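Local coordinates for protein NAD(P)H dehydrogenase (quinone) (Deinococcus radiodurans, PDB 1YDG) that catalyses the two-electron reduction of quinones to quinols by NADH or NADPH, working as a homotetramer that binds one FMN per monomer, at residues P87-I101 against G129-T141. Sequence-based numbering, arbitrary orientation.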
loop_
_atom_site.group_PDB
_atom_site.type_symbol
_atom_site.label_atom_id
_atom_site.label_comp_id
_atom_site.label_asym_id
_atom_site.label_seq_id
_atom_site.Cartn_x
_atom_site.Cartn_y
_atom_site.Cartn_z
ATOM N N PRO B 87 8.782 1.103 15.115
ATOM C CA PRO B 87 9.152 -0.222 14.618
ATOM C C PRO B 87 7.958 -0.835 13.914
ATOM O O PRO B 87 6.809 -0.452 14.166
ATOM C CB PRO B 87 9.517 -1.017 15.877
ATOM C CG PRO B 87 8.964 -0.235 17.033
ATOM C CD PRO B 87 8.698 1.160 16.587
ATOM N N THR B 88 8.217 -1.756 13.004
ATOM C CA THR B 88 7.121 -2.446 12.334
ATOM C C THR B 88 6.497 -3.477 13.246
ATOM O O THR B 88 7.207 -4.125 14.016
ATOM C CB THR B 88 7.580 -3.146 11.054
ATOM O OG1 THR B 88 6.431 -3.503 10.282
ATOM C CG2 THR B 88 8.334 -4.421 11.377
ATOM N N ARG B 89 5.166 -3.591 13.189
ATOM C CA ARG B 89 4.431 -4.747 13.711
ATOM C C ARG B 89 3.594 -5.339 12.587
ATOM O O ARG B 89 2.599 -4.748 12.191
ATOM C CB ARG B 89 3.448 -4.356 14.822
ATOM C CG ARG B 89 4.064 -3.813 16.066
ATOM C CD ARG B 89 4.769 -4.864 16.889
ATOM N NE ARG B 89 5.311 -4.241 18.089
ATOM C CZ ARG B 89 6.560 -3.805 18.232
ATOM N NH1 ARG B 89 7.470 -3.936 17.267
ATOM N NH2 ARG B 89 6.902 -3.239 19.373
ATOM N N PHE B 90 3.968 -6.515 12.102
ATOM C CA PHE B 90 3.286 -7.163 10.966
ATOM C C PHE B 90 3.032 -6.187 9.807
ATOM O O PHE B 90 1.927 -6.133 9.252
ATOM C CB PHE B 90 1.964 -7.814 11.406
ATOM C CG PHE B 90 2.088 -8.738 12.614
ATOM C CD1 PHE B 90 2.859 -9.875 12.553
ATOM C CD2 PHE B 90 1.448 -8.433 13.806
ATOM C CE1 PHE B 90 2.978 -10.722 13.650
ATOM C CE2 PHE B 90 1.557 -9.271 14.920
ATOM C CZ PHE B 90 2.322 -10.415 14.839
ATOM N N GLY B 91 4.027 -5.379 9.484
ATOM C CA GLY B 91 3.944 -4.498 8.313
ATOM C C GLY B 91 3.135 -3.229 8.486
ATOM O O GLY B 91 2.890 -2.523 7.504
ATOM N N GLY B 92 2.723 -2.945 9.723
ATOM C CA GLY B 92 2.082 -1.687 10.090
ATOM C C GLY B 92 2.832 -1.056 11.256
ATOM O O GLY B 92 3.826 -1.597 11.749
ATOM N N ALA B 93 2.398 0.117 11.679
ATOM C CA ALA B 93 2.998 0.729 12.845
ATOM C C ALA B 93 2.509 0.016 14.120
ATOM O O ALA B 93 1.516 -0.683 14.108
ATOM C CB ALA B 93 2.679 2.215 12.883
ATOM N N THR B 94 3.227 0.202 15.221
ATOM C CA THR B 94 2.783 -0.322 16.499
ATOM C C THR B 94 1.452 0.280 16.919
ATOM O O THR B 94 1.150 1.435 16.600
ATOM C CB THR B 94 3.789 -0.006 17.611
ATOM O OG1 THR B 94 3.956 1.416 17.704
ATOM C CG2 THR B 94 5.134 -0.685 17.339
ATOM N N SER B 95 0.685 -0.474 17.697
ATOM C CA SER B 95 -0.539 0.057 18.295
ATOM C C SER B 95 -0.255 1.311 19.126
ATOM O O SER B 95 -1.091 2.203 19.198
ATOM C CB SER B 95 -1.248 -0.998 19.154
ATOM O OG SER B 95 -0.415 -1.444 20.202
ATOM N N GLN B 96 0.938 1.405 19.708
ATOM C CA GLN B 96 1.274 2.546 20.553
ATOM C C GLN B 96 1.322 3.818 19.692
ATOM O O GLN B 96 0.781 4.869 20.066
ATOM C CB GLN B 96 2.602 2.312 21.297
ATOM C CG GLN B 96 2.553 1.219 22.378
ATOM C CD GLN B 96 3.010 -0.165 21.897
ATOM O OE1 GLN B 96 2.900 -0.496 20.710
ATOM N NE2 GLN B 96 3.537 -0.973 22.825
ATOM N N MET B 97 1.940 3.712 18.518
ATOM C CA MET B 97 1.983 4.815 17.592
ATOM C C MET B 97 0.578 5.107 17.077
ATOM O O MET B 97 0.152 6.257 17.066
ATOM C CB MET B 97 2.950 4.524 16.444
ATOM C CG MET B 97 2.952 5.568 15.311
ATOM S SD MET B 97 3.460 7.220 15.779
ATOM C CE MET B 97 5.240 7.162 15.865
ATOM N N ARG B 98 -0.155 4.078 16.665
ATOM C CA ARG B 98 -1.543 4.305 16.224
ATOM C C ARG B 98 -2.403 4.928 17.335
ATOM O O ARG B 98 -3.269 5.723 17.047
ATOM C CB ARG B 98 -2.212 3.032 15.726
ATOM C CG ARG B 98 -1.541 2.353 14.525
ATOM C CD ARG B 98 -1.243 3.261 13.352
ATOM N NE ARG B 98 -2.418 3.974 12.846
ATOM C CZ ARG B 98 -2.476 4.617 11.679
ATOM N NH1 ARG B 98 -1.435 4.620 10.843
ATOM N NH2 ARG B 98 -3.591 5.245 11.328
ATOM N N ALA B 99 -2.195 4.531 18.586
ATOM C CA ALA B 99 -2.952 5.125 19.696
ATOM C C ALA B 99 -2.714 6.617 19.758
ATOM O O ALA B 99 -3.658 7.373 19.961
ATOM C CB ALA B 99 -2.594 4.479 21.013
ATOM N N PHE B 100 -1.453 7.032 19.563
ATOM C CA PHE B 100 -1.101 8.434 19.498
ATOM C C PHE B 100 -1.813 9.114 18.338
ATOM O O PHE B 100 -2.428 10.153 18.495
ATOM C CB PHE B 100 0.410 8.636 19.344
ATOM C CG PHE B 100 0.778 10.065 19.152
ATOM C CD1 PHE B 100 0.511 11.002 20.156
ATOM C CD2 PHE B 100 1.317 10.502 17.966
ATOM C CE1 PHE B 100 0.817 12.356 19.966
ATOM C CE2 PHE B 100 1.604 11.827 17.774
ATOM C CZ PHE B 100 1.357 12.756 18.770
ATOM N N ILE B 101 -1.703 8.520 17.152
ATOM C CA ILE B 101 -2.375 9.030 15.957
ATOM C C ILE B 101 -3.887 9.222 16.210
ATOM O O ILE B 101 -4.464 10.235 15.823
ATOM C CB ILE B 101 -2.100 8.089 14.740
ATOM C CG1 ILE B 101 -0.653 8.264 14.269
ATOM C CG2 ILE B 101 -3.083 8.346 13.610
ATOM C CD1 ILE B 101 -0.158 7.161 13.343
ATOM N N GLY B 129 11.241 -7.147 6.311
ATOM C CA GLY B 129 10.166 -7.603 7.180
ATOM C C GLY B 129 9.047 -6.604 7.448
ATOM O O GLY B 129 8.540 -6.548 8.552
ATOM N N GLY B 130 8.697 -5.791 6.453
ATOM C CA GLY B 130 7.489 -4.967 6.499
ATOM C C GLY B 130 7.743 -3.494 6.719
ATOM O O GLY B 130 6.799 -2.707 6.828
ATOM N N GLN B 131 9.016 -3.129 6.774
ATOM C CA GLN B 131 9.435 -1.762 6.917
ATOM C C GLN B 131 8.782 -0.827 5.888
ATOM O O GLN B 131 8.246 0.218 6.265
ATOM C CB GLN B 131 10.955 -1.646 6.773
ATOM C CG GLN B 131 11.778 -2.192 7.939
ATOM C CD GLN B 131 12.422 -3.529 7.623
ATOM O OE1 GLN B 131 11.753 -4.449 7.117
ATOM N NE2 GLN B 131 13.712 -3.662 7.942
ATOM N N GLU B 132 8.844 -1.195 4.604
ATOM C CA GLU B 132 8.334 -0.329 3.554
ATOM C C GLU B 132 6.851 -0.115 3.722
ATOM O O GLU B 132 6.369 1.000 3.592
ATOM C CB GLU B 132 8.612 -0.896 2.157
ATOM C CG GLU B 132 10.062 -0.859 1.800
ATOM C CD GLU B 132 10.363 -1.329 0.383
ATOM O OE1 GLU B 132 11.549 -1.272 0.040
ATOM O OE2 GLU B 132 9.464 -1.718 -0.390
ATOM N N THR B 133 6.121 -1.175 4.042
ATOM C CA THR B 133 4.698 -1.013 4.216
ATOM C C THR B 133 4.418 -0.151 5.471
ATOM O O THR B 133 3.472 0.636 5.465
ATOM C CB THR B 133 3.937 -2.341 4.177
ATOM O OG1 THR B 133 4.430 -3.222 5.193
ATOM C CG2 THR B 133 4.099 -3.019 2.783
ATOM N N THR B 134 5.268 -0.249 6.498
ATOM C CA THR B 134 5.065 0.516 7.740
ATOM C C THR B 134 5.191 1.978 7.432
ATOM O O THR B 134 4.366 2.772 7.873
ATOM C CB THR B 134 6.067 0.147 8.841
ATOM O OG1 THR B 134 5.942 -1.248 9.156
ATOM C CG2 THR B 134 5.832 0.967 10.110
ATOM N N LEU B 135 6.212 2.337 6.651
ATOM C CA LEU B 135 6.384 3.714 6.225
ATOM C C LEU B 135 5.180 4.181 5.391
ATOM O O LEU B 135 4.621 5.258 5.631
ATOM C CB LEU B 135 7.676 3.864 5.432
ATOM C CG LEU B 135 8.947 3.523 6.216
ATOM C CD1 LEU B 135 10.127 3.417 5.286
ATOM C CD2 LEU B 135 9.209 4.586 7.298
ATOM N N GLN B 136 4.790 3.378 4.413
ATOM C CA GLN B 136 3.638 3.686 3.575
ATOM C C GLN B 136 2.386 4.004 4.401
ATOM O O GLN B 136 1.710 4.995 4.143
ATOM C CB GLN B 136 3.331 2.524 2.641
ATOM C CG GLN B 136 2.025 2.684 1.844
ATOM C CD GLN B 136 1.739 1.478 0.908
ATOM O OE1 GLN B 136 1.396 0.374 1.359
ATOM N NE2 GLN B 136 1.855 1.711 -0.383
ATOM N N THR B 137 2.069 3.159 5.373
ATOM C CA THR B 137 0.875 3.389 6.198
ATOM C C THR B 137 0.961 4.726 6.931
ATOM O O THR B 137 -0.050 5.415 7.117
ATOM C CB THR B 137 0.631 2.272 7.217
ATOM O OG1 THR B 137 1.718 2.206 8.145
ATOM C CG2 THR B 137 0.503 0.933 6.537
ATOM N N LEU B 138 2.171 5.105 7.320
ATOM C CA LEU B 138 2.390 6.377 8.023
ATOM C C LEU B 138 2.233 7.587 7.101
ATOM O O LEU B 138 1.646 8.609 7.496
ATOM C CB LEU B 138 3.763 6.372 8.704
ATOM C CG LEU B 138 3.886 5.409 9.895
ATOM C CD1 LEU B 138 5.315 5.396 10.421
ATOM C CD2 LEU B 138 2.891 5.757 11.041
ATOM N N TYR B 139 2.738 7.470 5.871
ATOM C CA TYR B 139 2.537 8.526 4.890
ATOM C C TYR B 139 1.068 8.656 4.513
ATOM O O TYR B 139 0.573 9.797 4.393
ATOM C CB TYR B 139 3.406 8.357 3.624
ATOM C CG TYR B 139 4.867 8.666 3.859
ATOM C CD1 TYR B 139 5.331 9.977 3.950
ATOM C CD2 TYR B 139 5.794 7.643 3.980
ATOM C CE1 TYR B 139 6.648 10.250 4.191
ATOM C CE2 TYR B 139 7.139 7.921 4.227
ATOM C CZ TYR B 139 7.559 9.214 4.316
ATOM O OH TYR B 139 8.895 9.476 4.555
ATOM N N MET B 140 0.371 7.522 4.330
ATOM C CA MET B 140 -1.057 7.579 3.962
ATOM C C MET B 140 -1.869 8.343 5.025
ATOM O O MET B 140 -2.717 9.170 4.688
ATOM C CB MET B 140 -1.674 6.202 3.734
ATOM C CG MET B 140 -1.140 5.414 2.525
ATOM S SD MET B 140 -1.034 6.258 0.924
ATOM C CE MET B 140 0.691 6.707 0.921
ATOM N N THR B 141 -1.605 8.054 6.295
ATOM C CA THR B 141 -2.209 8.804 7.425
ATOM C C THR B 141 -1.957 10.305 7.334
ATOM O O THR B 141 -2.875 11.124 7.514
ATOM C CB THR B 141 -1.682 8.235 8.786
ATOM O OG1 THR B 141 -2.308 6.969 9.013
ATOM C CG2 THR B 141 -1.978 9.154 9.953
HETATM O O HOH W 1 0.525 2.138 10.387
#
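T88 and T134 meet hydroxyl to hydroxyl where two FMN-binding loops of the flavodoxin-like fold come together. T88 and R89 close strand 81-89, the type I' turn from R89 to G92 carries F90 and leads into strand 92-93, and G129 leads into helix 131-144. T88 OG1 gives its proton to T134 OG1 at 2.6 Å, its chi1 of -165° setting OG1 anti to the backbone N, where it meets the T134 hydroxyl. T134 OG1 in turn donates to G130 O, 2.9 Å away and above the carbonyl plane, so the bonds run as a relay from loop to helix start. Threonine suits this place because its methyl also packs: T134 CG2 lies 3.6 Å from G92 O. With an alanine in place of T134, the T88 hydroxyl would probably lose its acceptor, G130 O the side-chain donor, and a gap would open beside G92.

Packing is tightest at the glycines. G91 and G130 bring their CA atoms within 4.0 Å, and a side chain on G130 would collide with G91.

Beyond this seam, the axes of segments 95-101 and 131-141 run nearly parallel, 12.6 Å apart at closest approach. L138 CD2 bridges the wider space, touching A93 CB, M97 CG and I101 CD1. A water enters on the looser side, accepting from A93 N and R98 NH1 and donating to T137 OG1. The R98 chain, bent at chi2 and chi3, carries its guanidinium to T141; I101 CD1 sits over one face of the guanidinium, offset toward its rim. T141 OG1 is also bonded to F90 O of the second subunit, joining this contact to the tetramer; R98 NH2 donates a hydrogen bond of 3.2 Å to T141 OG1, which lies 16° out of the guanidinium plane.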